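Local atomic coordinates of MarR Like Protein, TVG0766549 (Thermoplasma volcanium, PDB entry 3LFK), a protein that is of unknown function but, as a winged helix-turn-helix homologue of MarR-like transcriptional regulators once reported as a mechanosensitive channel, probably binds DNA. Residues G50-L54 / E88-L92; Y76-L80 / V91-G96; L42-K46 / V99-R104; D37-L42 / V69-L73. One frame throughout, in Å; residues are numbered along the deposited sequence.

The four contacts share one winged helix-turn-helix domain. Contact 1 joins the short strand 51-53 to strand 87-92, and contact 2 pairs the other edge of that strand with the start of 79-84 and then runs into helix 94-116; their centres are about 10 Å apart. Contacts 3 and 4 both use helix 36-47, which meets helix 94-116 in contact 3 and helix 66-76 in contact 4, again with centres about 10 Å apart. Leu92 and Leu42 connect the sheet with the helices, Leu92 CD2 lying 3.6 Å from Leu42 CD1. Contacts 2 and 4 are also tied by polar groups: Tyr76 OH and Glu38 OE1 are 2.7 Å apart, a probable hydrogen bond.

Contact 1 of 4, residues G50-L54 / E88-L92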
loop_
_atom_site.group_PDB
_atom_site.type_symbol
_atom_site.label_atom_id
_atom_site.label_comp_id
_atom_site.label_asym_id
_atom_site.label_seq_id
_atom_site.Cartn_x
_atom_site.Cartn_y
_atom_site.Cartn_z
ATOM N N GLY A 50 -3.485 -3.875 8.218
ATOM C CA GLY A 50 -4.320 -3.151 7.274
ATOM C C GLY A 50 -5.306 -2.209 7.951
ATOM O O GLY A 50 -6.240 -1.744 7.307
ATOM N N LYS A 51 -5.095 -1.922 9.240
ATOM C CA LYS A 51 -5.965 -1.024 10.014
ATOM C C LYS A 51 -5.194 -0.475 11.222
ATOM O O LYS A 51 -4.718 -1.263 12.036
ATOM C CB LYS A 51 -7.185 -1.783 10.517
ATOM C CG LYS A 51 -8.113 -0.931 11.357
ATOM C CD LYS A 51 -9.478 -1.590 11.463
ATOM C CE LYS A 51 -10.525 -0.603 11.930
ATOM N NZ LYS A 51 -11.878 -1.230 11.941
ATOM N N ILE A 52 -5.118 0.857 11.365
ATOM C CA ILE A 52 -4.328 1.474 12.447
ATOM C C ILE A 52 -4.703 2.954 12.753
ATOM O O ILE A 52 -5.180 3.682 11.875
ATOM C CB ILE A 52 -2.828 1.378 12.033
ATOM C CG1 ILE A 52 -1.892 1.752 13.183
ATOM C CG2 ILE A 52 -2.551 2.330 10.888
ATOM C CD1 ILE A 52 -0.416 1.510 12.844
ATOM N N PRO A 53 -4.517 3.416 14.006
ATOM C CA PRO A 53 -4.843 4.811 14.348
ATOM C C PRO A 53 -3.941 5.803 13.604
ATOM O O PRO A 53 -2.751 5.537 13.393
ATOM C CB PRO A 53 -4.578 4.870 15.860
ATOM C CG PRO A 53 -4.899 3.494 16.307
ATOM C CD PRO A 53 -4.251 2.634 15.233
ATOM N N LEU A 54 -4.481 6.957 13.222
ATOM C CA LEU A 54 -3.662 7.929 12.512
ATOM C C LEU A 54 -2.436 8.370 13.320
ATOM O O LEU A 54 -1.359 8.560 12.765
ATOM C CB LEU A 54 -4.497 9.154 12.106
ATOM C CG LEU A 54 -3.737 10.287 11.413
ATOM C CD1 LEU A 54 -3.279 9.879 9.997
ATOM C CD2 LEU A 54 -4.664 11.485 11.322
ATOM N N GLU A 88 -9.372 8.981 14.539
ATOM C CA GLU A 88 -9.562 8.393 13.220
ATOM C C GLU A 88 -8.687 7.163 13.013
ATOM O O GLU A 88 -7.548 7.106 13.492
ATOM C CB GLU A 88 -9.296 9.439 12.132
ATOM C CG GLU A 88 -8.104 10.339 12.398
ATOM C CD GLU A 88 -8.418 11.802 12.131
ATOM O OE1 GLU A 88 -8.168 12.631 13.035
ATOM O OE2 GLU A 88 -8.912 12.125 11.026
ATOM N N LYS A 89 -9.246 6.184 12.305
ATOM C CA LYS A 89 -8.579 4.914 12.005
ATOM C C LYS A 89 -8.326 4.855 10.499
ATOM O O LYS A 89 -9.214 5.182 9.708
ATOM C CB LYS A 89 -9.497 3.755 12.386
ATOM C CG LYS A 89 -8.839 2.564 13.055
ATOM C CD LYS A 89 -8.555 2.848 14.526
ATOM C CE LYS A 89 -8.283 1.562 15.299
ATOM N NZ LYS A 89 -9.493 0.695 15.388
ATOM N N ILE A 90 -7.130 4.438 10.105
ATOM C CA ILE A 90 -6.791 4.337 8.678
ATOM C C ILE A 90 -6.824 2.858 8.294
ATOM O O ILE A 90 -6.235 2.021 8.983
ATOM C CB ILE A 90 -5.390 4.903 8.392
ATOM C CG1 ILE A 90 -5.297 6.356 8.868
ATOM C CG2 ILE A 90 -5.059 4.738 6.909
ATOM C CD1 ILE A 90 -6.430 7.274 8.370
ATOM N N VAL A 91 -7.523 2.519 7.206
ATOM C CA VAL A 91 -7.637 1.123 6.789
ATOM C C VAL A 91 -7.350 0.953 5.311
ATOM O O VAL A 91 -7.644 1.855 4.507
ATOM C CB VAL A 91 -9.069 0.549 7.038
ATOM C CG1 VAL A 91 -9.554 0.904 8.442
ATOM C CG2 VAL A 91 -10.015 1.083 6.019
ATOM N N LEU A 92 -6.740 -0.170 4.947
ATOM C CA LEU A 92 -6.479 -0.432 3.540
ATOM C C LEU A 92 -7.784 -0.900 2.910
ATOM O O LEU A 92 -8.609 -1.553 3.562
ATOM C CB LEU A 92 -5.434 -1.551 3.350
ATOM C CG LEU A 92 -4.012 -1.233 3.790
ATOM C CD1 LEU A 92 -3.141 -2.447 3.608
ATOM C CD2 LEU A 92 -3.454 -0.064 2.980
#
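Residues 50-54 and 88-92 pair as antiparallel strands, joining the short first strand of the winged-helix sheet to the returning strand of the wing. Ile52 and Ile90 form the hydrogen-bonded pair: Ile90 N bonds to Ile52 O at 2.7 Å, and Ile52 N bonds back to Ile90 O. Leu92 N to Gly50 O (2.9 Å) and Leu54 N to Glu88 O (3.1 Å) extend the pairing at its two ends. The last bond already belongs to the turn into a helix, since Pro53 is its N-cap.

Lys51, Pro53, Lys89 and Val91 share one face. The Lys51 chain is extended and lies alongside Val91, its CG 3.7 Å from Val91 CG1. Lys89, bent at chi2 (78°), crosses Lys51 at about a right angle and brings its CE to 4.0 Å from Pro53 CG. The two ammonium groups stay apart, with 4.6 Å between Lys51 NZ and Lys89 NZ.

Ile52 and Ile90 turn to the opposite face, where both touch Ile57 of helix 54-60; Ile52 also packs on Phe44 and Leu45 of helix 36-47, and Ile90 on Leu70 of helix 66-76.

Contact 2 of 4, residues Y76-L80 / V91-G96; sequences YGFAL and VLTSEG
Gly77, with positive phi, ends helix 66-76 in a Schellman motif and turns its carbonyl to Thr93. Thr93 OG1 donates to Gly77 O at 2.8 Å. Held between its backbone N and carbonyl carbon (chi1 57°), the same hydroxyl oxygen accepts from Gly96 N and so caps helix 94-116 while tying it to the end of the preceding helix. A water also donates to Gly77 O and to Glu95 OE1, giving that carbonyl a second partner.

Phe78 comes next. Its carbonyl oxygen takes the hydrogen of Thr93 N at 3.0 Å, the donor standing well above the carbonyl plane. It also receives a CA-H contact at 3.4 Å between Phe78 O and Gly96 CA, an approach open to it because Gly96 has no side chain. Phe78 CB lies 3.7 Å from Gly96 CA, and Tyr76 CB sits over one face of the ring, offset toward its rim.

From Ala79 onward the chain enters the hairpin that forms the wing of the winged-helix fold. Ala79 faces Leu92 in a non-hydrogen-bonded antiparallel pair, its CB 3.6 Å from Val91 O. Leu80 is in the hydrogen-bonded pair with Val91: Leu80 N meets Val91 O at 2.8 Å, and Val91 N returns a bond to Leu80 O. Leu80 CD1 presses tightly on Val91 CG2, and Leu80 CD2 rests 3.7 Å from Thr93 CG2.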
loop_
_atom_site.group_PDB
_atom_site.type_symbol
_atom_site.label_atom_id
_atom_site.label_comp_id
_atom_site.label_asym_id
_atom_site.label_seq_id
_atom_site.Cartn_x
_atom_site.Cartn_y
_atom_site.Cartn_z
ATOM N N TYR A 76 -5.449 7.278 -4.588
ATOM C CA TYR A 76 -5.249 6.143 -5.505
ATOM C C TYR A 76 -6.305 5.060 -5.348
ATOM O O TYR A 76 -6.449 4.196 -6.210
ATOM C CB TYR A 76 -3.895 5.440 -5.250
ATOM C CG TYR A 76 -2.669 6.279 -5.436
ATOM C CD1 TYR A 76 -2.632 7.349 -6.300
ATOM C CD2 TYR A 76 -1.498 5.954 -4.737
ATOM C CE1 TYR A 76 -1.479 8.092 -6.485
ATOM C CE2 TYR A 76 -0.337 6.673 -4.909
ATOM C CZ TYR A 76 -0.316 7.743 -5.777
ATOM O OH TYR A 76 0.839 8.462 -5.957
ATOM N N GLY A 77 -7.008 5.067 -4.220
ATOM C CA GLY A 77 -8.014 4.068 -3.940
ATOM C C GLY A 77 -7.496 2.905 -3.099
ATOM O O GLY A 77 -8.134 1.863 -2.990
ATOM N N PHE A 78 -6.347 3.110 -2.456
ATOM C CA PHE A 78 -5.726 2.036 -1.663
ATOM C C PHE A 78 -5.963 2.078 -0.163
ATOM O O PHE A 78 -5.715 1.083 0.546
ATOM C CB PHE A 78 -4.204 2.002 -1.889
ATOM C CG PHE A 78 -3.780 1.735 -3.321
ATOM C CD1 PHE A 78 -4.645 1.131 -4.243
ATOM C CD2 PHE A 78 -2.495 2.085 -3.747
ATOM C CE1 PHE A 78 -4.214 0.890 -5.562
ATOM C CE2 PHE A 78 -2.062 1.851 -5.049
ATOM C CZ PHE A 78 -2.930 1.243 -5.975
ATOM N N ALA A 79 -6.456 3.208 0.329
ATOM C CA ALA A 79 -6.708 3.336 1.749
ATOM C C ALA A 79 -7.836 4.315 1.979
ATOM O O ALA A 79 -8.196 5.120 1.103
ATOM C CB ALA A 79 -5.431 3.851 2.434
ATOM N N LEU A 80 -8.400 4.249 3.181
ATOM C CA LEU A 80 -9.438 5.207 3.510
ATOM C C LEU A 80 -9.481 5.471 4.993
ATOM O O LEU A 80 -8.796 4.800 5.779
ATOM C CB LEU A 80 -10.808 4.761 2.980
ATOM C CG LEU A 80 -11.294 3.347 3.239
ATOM C CD1 LEU A 80 -11.954 3.278 4.608
ATOM C CD2 LEU A 80 -12.303 2.969 2.159
ATOM N N VAL A 91 -7.523 2.519 7.206
ATOM C CA VAL A 91 -7.637 1.123 6.789
ATOM C C VAL A 91 -7.350 0.953 5.311
ATOM O O VAL A 91 -7.644 1.855 4.507
ATOM C CB VAL A 91 -9.069 0.549 7.038
ATOM C CG1 VAL A 91 -9.554 0.904 8.442
ATOM C CG2 VAL A 91 -10.015 1.083 6.019
ATOM N N LEU A 92 -6.740 -0.170 4.947
ATOM C CA LEU A 92 -6.479 -0.432 3.540
ATOM C C LEU A 92 -7.784 -0.900 2.910
ATOM O O LEU A 92 -8.609 -1.553 3.562
ATOM C CB LEU A 92 -5.434 -1.551 3.350
ATOM C CG LEU A 92 -4.012 -1.233 3.790
ATOM C CD1 LEU A 92 -3.141 -2.447 3.608
ATOM C CD2 LEU A 92 -3.454 -0.064 2.980
ATOM N N THR A 93 -7.999 -0.521 1.660
ATOM C CA THR A 93 -9.173 -1.031 0.941
ATOM C C THR A 93 -8.766 -2.418 0.434
ATOM O O THR A 93 -7.603 -2.798 0.516
ATOM C CB THR A 93 -9.474 -0.189 -0.288
ATOM O OG1 THR A 93 -8.313 -0.182 -1.127
ATOM C CG2 THR A 93 -9.801 1.256 0.097
ATOM N N SER A 94 -9.711 -3.172 -0.118
ATOM C CA SER A 94 -9.366 -4.481 -0.654
ATOM C C SER A 94 -8.315 -4.330 -1.757
ATOM O O SER A 94 -7.443 -5.184 -1.897
ATOM C CB SER A 94 -10.603 -5.171 -1.216
ATOM O OG SER A 94 -11.533 -5.405 -0.177
ATOM N N GLU A 95 -8.391 -3.242 -2.524
ATOM C CA GLU A 95 -7.428 -3.007 -3.600
ATOM C C GLU A 95 -6.045 -2.658 -3.023
ATOM O O GLU A 95 -5.014 -3.058 -3.558
ATOM C CB GLU A 95 -7.927 -1.903 -4.535
ATOM C CG GLU A 95 -9.173 -2.302 -5.356
ATOM C CD GLU A 95 -10.394 -2.589 -4.491
ATOM O OE1 GLU A 95 -10.674 -1.801 -3.566
ATOM O OE2 GLU A 95 -11.093 -3.605 -4.734
ATOM N N GLY A 96 -6.028 -1.918 -1.921
ATOM C CA GLY A 96 -4.762 -1.585 -1.294
ATOM C C GLY A 96 -4.122 -2.846 -0.717
ATOM O O GLY A 96 -2.899 -2.996 -0.786
HETATM O O HOH W 1 -10.772 0.975 -3.753
#

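Contact 3 of 4, residues L42-K46 / V99-R104; sequences LLFLK and VAQAIR
The Arg104 guanidinium is approached edge-on by Lys46 NZ, 4.1 Å from Arg104 NH1, so two like charges sit close together and may disfavour each other somewhat. The Gln101 amide oxygen lies beside the same lysine chain without a hydrogen bond, Gln101 OE1 being 3.5 Å from Lys46 CE. With CG anti to the backbone N (chi1 -173°), the bend at chi2 (66°) lays CG and CD of Lys46 beside its CB on the Ala100 methyl, Lys46 CG at 3.8 Å from Ala100 CB; the second bend, at chi4, only sets where NZ goes. The lysine crosses Arg104 at about a right angle.

This is where the first helix of the winged helix-turn-helix domain, 36-47, lies nearly perpendicular across helix 94-116, which follows the wing; the axes cross at -100° and approach to 9.5 Å. Ala100 points toward helix 36-47.

Leu43 and Arg104 run past one another head to tail, Leu43 CD2 3.6 Å from Arg104 CG, while the other Leu43 methyl turns to Ile103. Deeper in, Leu42 crosses Val99 at about a right angle, with Leu42 CD2 3.8 Å from Val99 CG1. Leu92 of strand 87-92 packs on both Leu42 and Lys46.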
loop_
_atom_site.group_PDB
_atom_site.type_symbol
_atom_site.label_atom_id
_atom_site.label_comp_id
_atom_site.label_asym_id
_atom_site.label_seq_id
_atom_site.Cartn_x
_atom_site.Cartn_y
_atom_site.Cartn_z
ATOM N N LEU A 42 2.347 2.125 2.431
ATOM C CA LEU A 42 1.390 1.066 2.132
ATOM C C LEU A 42 1.780 -0.241 2.839
ATOM O O LEU A 42 0.928 -0.936 3.393
ATOM C CB LEU A 42 1.322 0.859 0.605
ATOM C CG LEU A 42 0.291 -0.157 0.115
ATOM C CD1 LEU A 42 -1.092 0.409 0.295
ATOM C CD2 LEU A 42 0.542 -0.473 -1.364
ATOM N N LEU A 43 3.068 -0.575 2.794
ATOM C CA LEU A 43 3.539 -1.802 3.434
ATOM C C LEU A 43 3.473 -1.666 4.957
ATOM O O LEU A 43 3.237 -2.650 5.660
ATOM C CB LEU A 43 4.977 -2.131 2.982
ATOM C CG LEU A 43 5.111 -2.435 1.489
ATOM C CD1 LEU A 43 6.545 -2.851 1.169
ATOM C CD2 LEU A 43 4.145 -3.514 1.090
ATOM N N PHE A 44 3.671 -0.459 5.465
ATOM C CA PHE A 44 3.577 -0.252 6.909
ATOM C C PHE A 44 2.130 -0.567 7.316
ATOM O O PHE A 44 1.877 -1.263 8.293
ATOM C CB PHE A 44 3.940 1.195 7.248
ATOM C CG PHE A 44 3.704 1.567 8.688
ATOM C CD1 PHE A 44 4.689 1.356 9.649
ATOM C CD2 PHE A 44 2.491 2.128 9.080
ATOM C CE1 PHE A 44 4.458 1.703 10.982
ATOM C CE2 PHE A 44 2.252 2.480 10.406
ATOM C CZ PHE A 44 3.239 2.264 11.360
ATOM N N LEU A 45 1.160 -0.062 6.563
ATOM C CA LEU A 45 -0.228 -0.319 6.880
ATOM C C LEU A 45 -0.547 -1.814 6.792
ATOM O O LEU A 45 -1.272 -2.349 7.637
ATOM C CB LEU A 45 -1.145 0.481 5.926
ATOM C CG LEU A 45 -1.031 2.008 6.104
ATOM C CD1 LEU A 45 -1.767 2.721 4.944
ATOM C CD2 LEU A 45 -1.646 2.431 7.428
ATOM N N LYS A 46 -0.011 -2.485 5.776
ATOM C CA LYS A 46 -0.251 -3.905 5.580
ATOM C C LYS A 46 0.349 -4.697 6.736
ATOM O O LYS A 46 -0.280 -5.630 7.234
ATOM C CB LYS A 46 0.375 -4.370 4.257
ATOM C CG LYS A 46 0.039 -5.811 3.890
ATOM C CD LYS A 46 -1.461 -5.938 3.609
ATOM C CE LYS A 46 -1.854 -7.339 3.112
ATOM N NZ LYS A 46 -1.803 -8.367 4.198
ATOM N N VAL A 99 -2.581 -4.788 -3.673
ATOM C CA VAL A 99 -1.349 -4.214 -4.171
ATOM C C VAL A 99 -0.224 -4.407 -3.166
ATOM O O VAL A 99 0.900 -4.727 -3.548
ATOM C CB VAL A 99 -1.584 -2.716 -4.493
ATOM C CG1 VAL A 99 -0.277 -2.013 -4.739
ATOM C CG2 VAL A 99 -2.483 -2.614 -5.738
ATOM N N ALA A 100 -0.531 -4.210 -1.888
ATOM C CA ALA A 100 0.475 -4.353 -0.829
ATOM C C ALA A 100 0.982 -5.788 -0.809
ATOM O O ALA A 100 2.183 -6.014 -0.700
ATOM C CB ALA A 100 -0.141 -3.987 0.535
ATOM N N GLN A 101 0.073 -6.745 -0.931
ATOM C CA GLN A 101 0.483 -8.154 -0.919
ATOM C C GLN A 101 1.312 -8.514 -2.166
ATOM O O GLN A 101 2.302 -9.251 -2.071
ATOM C CB GLN A 101 -0.742 -9.056 -0.824
ATOM C CG GLN A 101 -0.416 -10.507 -0.375
ATOM C CD GLN A 101 0.246 -10.583 1.002
ATOM O OE1 GLN A 101 0.446 -9.570 1.676
ATOM N NE2 GLN A 101 0.588 -11.798 1.425
ATOM N N ALA A 102 0.933 -7.988 -3.334
ATOM C CA ALA A 102 1.671 -8.265 -4.564
ATOM C C ALA A 102 3.103 -7.773 -4.448
ATOM O O ALA A 102 4.053 -8.455 -4.865
ATOM C CB ALA A 102 0.981 -7.609 -5.752
ATOM N N ILE A 103 3.270 -6.583 -3.873
ATOM C CA ILE A 103 4.589 -6.007 -3.695
ATOM C C ILE A 103 5.371 -6.815 -2.656
ATOM O O ILE A 103 6.563 -7.086 -2.856
ATOM C CB ILE A 103 4.475 -4.517 -3.248
ATOM C CG1 ILE A 103 3.942 -3.684 -4.427
ATOM C CG2 ILE A 103 5.846 -3.972 -2.778
ATOM C CD1 ILE A 103 3.578 -2.216 -4.057
ATOM N N ARG A 104 4.707 -7.195 -1.564
ATOM C CA ARG A 104 5.381 -7.976 -0.513
ATOM C C ARG A 104 5.886 -9.294 -1.077
ATOM O O ARG A 104 7.012 -9.697 -0.803
ATOM C CB ARG A 104 4.424 -8.281 0.636
ATOM C CG ARG A 104 4.166 -7.126 1.572
ATOM C CD ARG A 104 3.301 -7.596 2.737
ATOM N NE ARG A 104 4.011 -8.547 3.597
ATOM C CZ ARG A 104 3.439 -9.277 4.552
ATOM N NH1 ARG A 104 2.136 -9.181 4.781
ATOM N NH2 ARG A 104 4.176 -10.094 5.294
#

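Contact 4 of 4, residues D37-L42 / V69-L73; sequences DEVSLL and VLKNL
Inside the winged helix-turn-helix domain, helix 36-47 packs across helix 66-76, the second helix of the helix-turn-helix unit and, by its place in the fold, probably the DNA-recognition helix. The axes cross at -80° and come within 9.5 Å, and the contact is buried.

Leu41 drives its CD2 into the other helix. With CG anti to the backbone N (chi1 180°), this methyl lies against the backbone at Leu70, 3.6 Å from Leu70 N, and also meets Leu73 CD1 at 3.7 Å. Val69 points back toward helix 36-47 and fits its CG1 over the turn there, 3.6 Å from Asp37 O and close to Glu38 CA. Leu73 sends its two methyls different ways, CD1 to Leu41 and CD2 to the carbonyl oxygen and CB of Glu38. Leu42 adds its CB near Leu73 CD1.

The polar part of the contact centres on Glu38, which is buried and whose chain extends beside Val69 toward Asn72. Glu38 OE1 is held by Tyr76 OH and Ser35 N, which fixes the carboxylate, while Asp37 OD1 bonds to Ser35 OG. The Glu38 carboxylate and Asn72 amide planes stand 55° apart, and their direct approach is badly angled for a bond. A water joins them instead, donating to Glu38 OE2 at 2.8 Å and to Asp37 OD2 at 3.0 Å and accepting weakly from Asn72 ND2.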
loop_
_atom_site.group_PDB
_atom_site.type_symbol
_atom_site.label_atom_id
_atom_site.label_comp_id
_atom_site.label_asym_id
_atom_site.label_seq_id
_atom_site.Cartn_x
_atom_site.Cartn_y
_atom_site.Cartn_z
ATOM N N ASP A 37 8.198 6.475 -0.963
ATOM C CA ASP A 37 7.573 6.854 0.291
ATOM C C ASP A 37 6.162 6.249 0.385
ATOM O O ASP A 37 5.738 5.773 1.447
ATOM C CB ASP A 37 7.558 8.385 0.455
ATOM C CG ASP A 37 6.981 9.125 -0.763
ATOM O OD1 ASP A 37 6.774 8.508 -1.821
ATOM O OD2 ASP A 37 6.736 10.336 -0.647
ATOM N N GLU A 38 5.445 6.247 -0.744
ATOM C CA GLU A 38 4.100 5.690 -0.778
ATOM C C GLU A 38 4.109 4.179 -0.584
ATOM O O GLU A 38 3.282 3.644 0.132
ATOM C CB GLU A 38 3.430 6.073 -2.120
ATOM C CG GLU A 38 3.085 7.567 -2.134
ATOM C CD GLU A 38 2.848 8.152 -3.510
ATOM O OE1 GLU A 38 2.864 7.421 -4.514
ATOM O OE2 GLU A 38 2.653 9.384 -3.566
ATOM N N VAL A 39 5.077 3.511 -1.202
ATOM C CA VAL A 39 5.198 2.074 -1.067
ATOM C C VAL A 39 5.520 1.758 0.392
ATOM O O VAL A 39 4.910 0.883 0.992
ATOM C CB VAL A 39 6.314 1.534 -1.975
ATOM C CG1 VAL A 39 6.488 0.033 -1.744
ATOM C CG2 VAL A 39 5.958 1.753 -3.449
ATOM N N SER A 40 6.478 2.478 0.965
ATOM C CA SER A 40 6.812 2.262 2.377
ATOM C C SER A 40 5.581 2.391 3.285
ATOM O O SER A 40 5.333 1.546 4.164
ATOM C CB SER A 40 7.872 3.286 2.801
ATOM O OG SER A 40 9.083 3.016 2.123
ATOM N N LEU A 41 4.781 3.441 3.081
ATOM C CA LEU A 41 3.609 3.611 3.909
ATOM C C LEU A 41 2.568 2.501 3.687
ATOM O O LEU A 41 1.958 2.022 4.619
ATOM C CB LEU A 41 2.962 4.977 3.659
ATOM C CG LEU A 41 1.721 5.183 4.536
ATOM C CD1 LEU A 41 2.057 5.094 6.040
ATOM C CD2 LEU A 41 1.121 6.547 4.221
ATOM N N LEU A 42 2.347 2.125 2.431
ATOM C CA LEU A 42 1.390 1.066 2.132
ATOM C C LEU A 42 1.780 -0.241 2.839
ATOM O O LEU A 42 0.928 -0.936 3.393
ATOM C CB LEU A 42 1.322 0.859 0.605
ATOM C CG LEU A 42 0.291 -0.157 0.115
ATOM C CD1 LEU A 42 -1.092 0.409 0.295
ATOM C CD2 LEU A 42 0.542 -0.473 -1.364
ATOM N N VAL A 69 1.568 11.738 2.260
ATOM C CA VAL A 69 1.770 10.430 1.631
ATOM C C VAL A 69 0.460 9.621 1.712
ATOM O O VAL A 69 0.024 9.001 0.723
ATOM C CB VAL A 69 2.905 9.640 2.329
ATOM C CG1 VAL A 69 3.159 8.332 1.579
ATOM C CG2 VAL A 69 4.198 10.453 2.329
ATOM N N LEU A 70 -0.166 9.640 2.879
ATOM C CA LEU A 70 -1.428 8.917 3.082
ATOM C C LEU A 70 -2.516 9.447 2.139
ATOM O O LEU A 70 -3.264 8.648 1.577
ATOM C CB LEU A 70 -1.893 9.061 4.537
ATOM C CG LEU A 70 -3.232 8.385 4.880
ATOM C CD1 LEU A 70 -3.208 6.886 4.552
ATOM C CD2 LEU A 70 -3.525 8.600 6.377
ATOM N N LYS A 71 -2.616 10.770 1.979
ATOM C CA LYS A 71 -3.635 11.323 1.090
ATOM C C LYS A 71 -3.451 10.805 -0.322
ATOM O O LYS A 71 -4.421 10.582 -1.016
ATOM C CB LYS A 71 -3.631 12.847 1.095
ATOM C CG LYS A 71 -4.272 13.405 2.357
ATOM C CD LYS A 71 -4.263 14.937 2.335
ATOM C CE LYS A 71 -3.948 15.503 3.697
ATOM N NZ LYS A 71 -3.871 16.990 3.661
ATOM N N ASN A 72 -2.206 10.628 -0.757
ATOM C CA ASN A 72 -2.006 10.049 -2.091
ATOM C C ASN A 72 -2.545 8.608 -2.134
ATOM O O ASN A 72 -3.211 8.218 -3.092
ATOM C CB ASN A 72 -0.516 10.079 -2.477
ATOM C CG ASN A 72 -0.103 11.433 -2.987
ATOM O OD1 ASN A 72 -0.747 11.978 -3.882
ATOM N ND2 ASN A 72 0.965 11.986 -2.435
ATOM N N LEU A 73 -2.267 7.806 -1.105
ATOM C CA LEU A 73 -2.774 6.434 -1.086
ATOM C C LEU A 73 -4.285 6.422 -1.092
ATOM O O LEU A 73 -4.884 5.517 -1.676
ATOM C CB LEU A 73 -2.257 5.659 0.129
ATOM C CG LEU A 73 -0.741 5.483 0.160
ATOM C CD1 LEU A 73 -0.409 4.673 1.397
ATOM C CD2 LEU A 73 -0.225 4.773 -1.077
HETATM O O HOH W 2 3.862 10.720 -1.462
#